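Local structure of uncharacterized protein YPL067C (Saccharomyces cerevisiae, 5KCI) at residues 133-138 against 142-147. The protein is of unknown function, binds a zinc ion in the crystal and may be related to histidine triad proteins and to amyloid toxicity. Sequence-based numbering, arbitrary orientation.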
loop_
_atom_site.group_PDB
_atom_site.type_symbol
_atom_site.label_atom_id
_atom_site.label_comp_id
_atom_site.label_asym_id
_atom_site.label_seq_id
_atom_site.Cartn_x
_atom_site.Cartn_y
_atom_site.Cartn_z
ATOM N N PHE A 133 -4.765 11.918 0.214
ATOM C CA PHE A 133 -5.399 10.889 1.019
ATOM C C PHE A 133 -4.541 10.544 2.219
ATOM O O PHE A 133 -5.032 10.497 3.353
ATOM C CB PHE A 133 -5.630 9.632 0.201
ATOM C CG PHE A 133 -6.257 8.509 0.977
ATOM C CD1 PHE A 133 -7.498 8.660 1.567
ATOM C CD2 PHE A 133 -5.594 7.298 1.122
ATOM C CE1 PHE A 133 -8.083 7.605 2.288
ATOM C CE2 PHE A 133 -6.172 6.249 1.814
ATOM C CZ PHE A 133 -7.427 6.401 2.389
ATOM N N LEU A 134 -3.262 10.234 1.977
ATOM C CA LEU A 134 -2.400 9.879 3.107
ATOM C C LEU A 134 -2.171 11.073 4.032
ATOM O O LEU A 134 -2.125 10.908 5.255
ATOM C CB LEU A 134 -1.083 9.322 2.596
ATOM C CG LEU A 134 -1.200 8.055 1.760
ATOM C CD1 LEU A 134 0.139 7.701 1.203
ATOM C CD2 LEU A 134 -1.775 6.901 2.620
ATOM N N GLN A 135 -2.018 12.280 3.481
ATOM C CA GLN A 135 -1.776 13.468 4.309
ATOM C C GLN A 135 -2.930 13.762 5.248
ATOM O O GLN A 135 -2.738 14.383 6.305
ATOM C CB GLN A 135 -1.541 14.708 3.436
ATOM C CG GLN A 135 -0.104 14.951 3.081
ATOM C CD GLN A 135 0.728 15.352 4.291
ATOM O OE1 GLN A 135 0.214 15.898 5.275
ATOM N NE2 GLN A 135 2.008 15.074 4.226
ATOM N N ALA A 136 -4.135 13.351 4.884
ATOM C CA ALA A 136 -5.318 13.692 5.657
ATOM C C ALA A 136 -5.547 12.758 6.846
ATOM O O ALA A 136 -6.535 12.938 7.561
ATOM C CB ALA A 136 -6.558 13.673 4.734
ATOM N N GLN A 137 -4.661 11.774 7.085
ATOM C CA GLN A 137 -4.930 10.697 8.024
ATOM C C GLN A 137 -4.469 11.076 9.435
ATOM O O GLN A 137 -3.248 11.114 9.668
ATOM C CB GLN A 137 -4.233 9.423 7.589
ATOM C CG GLN A 137 -4.749 8.921 6.245
ATOM C CD GLN A 137 -6.221 8.647 6.257
ATOM O OE1 GLN A 137 -6.775 8.191 7.252
ATOM N NE2 GLN A 137 -6.885 8.911 5.117
ATOM N N PRO A 138 -5.372 11.288 10.388
ATOM C CA PRO A 138 -4.906 11.582 11.764
ATOM C C PRO A 138 -4.007 10.506 12.332
ATOM O O PRO A 138 -3.067 10.824 13.089
ATOM C CB PRO A 138 -6.210 11.687 12.571
ATOM C CG PRO A 138 -7.292 11.866 11.574
ATOM C CD PRO A 138 -6.835 11.179 10.324
ATOM N N PRO A 142 1.991 12.187 13.251
ATOM C CA PRO A 142 3.389 12.455 13.627
ATOM C C PRO A 142 4.368 11.870 12.631
ATOM O O PRO A 142 5.397 12.499 12.361
ATOM C CB PRO A 142 3.508 11.835 15.014
ATOM C CG PRO A 142 2.543 10.807 15.063
ATOM C CD PRO A 142 1.368 11.219 14.165
ATOM N N LEU A 143 4.016 10.741 11.999
ATOM C CA LEU A 143 4.852 10.174 10.936
ATOM C C LEU A 143 4.939 11.104 9.742
ATOM O O LEU A 143 6.023 11.332 9.187
ATOM C CB LEU A 143 4.294 8.832 10.505
ATOM C CG LEU A 143 4.268 7.745 11.584
ATOM C CD1 LEU A 143 3.563 6.492 11.067
ATOM C CD2 LEU A 143 5.644 7.401 12.051
ATOM N N LEU A 144 3.806 11.659 9.325
ATOM C CA LEU A 144 3.855 12.626 8.228
ATOM C C LEU A 144 4.723 13.807 8.621
ATOM O O LEU A 144 5.542 14.278 7.819
ATOM C CB LEU A 144 2.453 13.104 7.892
ATOM C CG LEU A 144 1.551 12.000 7.353
ATOM C CD1 LEU A 144 0.084 12.377 7.512
ATOM C CD2 LEU A 144 1.912 11.760 5.872
ATOM N N SER A 145 4.559 14.289 9.862
ATOM C CA SER A 145 5.333 15.447 10.290
ATOM C C SER A 145 6.816 15.137 10.216
ATOM O O SER A 145 7.619 16.022 9.903
ATOM C CB SER A 145 4.956 15.870 11.715
ATOM O OG SER A 145 3.579 16.135 11.836
ATOM N N SER A 146 7.182 13.871 10.446
ATOM C CA SER A 146 8.570 13.410 10.410
ATOM C C SER A 146 9.110 13.054 9.021
ATOM O O SER A 146 10.302 12.749 8.906
ATOM C CB SER A 146 8.693 12.185 11.314
ATOM O OG SER A 146 8.297 12.482 12.654
ATOM N N GLY A 147 8.298 13.060 7.963
ATOM C CA GLY A 147 8.750 12.521 6.695
ATOM C C GLY A 147 8.851 11.007 6.675
ATOM O O GLY A 147 9.621 10.445 5.894
#
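Leu144 makes every close contact here, reaching from helix 141-146 to Leu134 and Gln135 at the C-terminal end of helix 120-135 and to Gln137 in the loop that follows. Earlier on its own helix, Pro142 spends its carbonyl on Ser146, and Leu143 packs on Val149 and Phe173. Leu144 also touches Val149 and Leu134 touches Trp151, so strand 149-152 lies next to both segments. With CB of Leu144 already directed at the neighbouring segment, chi1 of -65° and an extended chi2 carry the methyls onto it. CD1 settles among carbonyls, 3.5 Å from Leu134 O and 3.7 Å from Gln135 O, with Gln137 O at 4.2 Å. CD2 meets the side-chain amide of Gln135, 3.7 Å from NE2; the bend of Gln135 at chi2 (-68°) brings that amide across the leucine at a slant. No hydrogen bond joins the segments, so the contact is van der Waals packing against polar groups.

Ser146 bonds back to the preceding turn: OG donates to Pro142 O at 2.9 Å, Ser146 N approaches the other face of that carbonyl, and Arg177 also bonds to OG. Gly147, with positive phi, then closes the helix in a Schellman motif, its N 3.0 Å from Leu144 O. Across the contact, Gln137 NE2 donates to Phe133 O at 3.0 Å and lies over one face of the Phe133 ring, while OE1 takes the backbone N-H of Glu196. Two consecutive helices are thus joined by a short linker, Leu144 of the second packing on the C-terminal end of the first, just before edge strand 149-152 of the four-stranded antiparallel sheet.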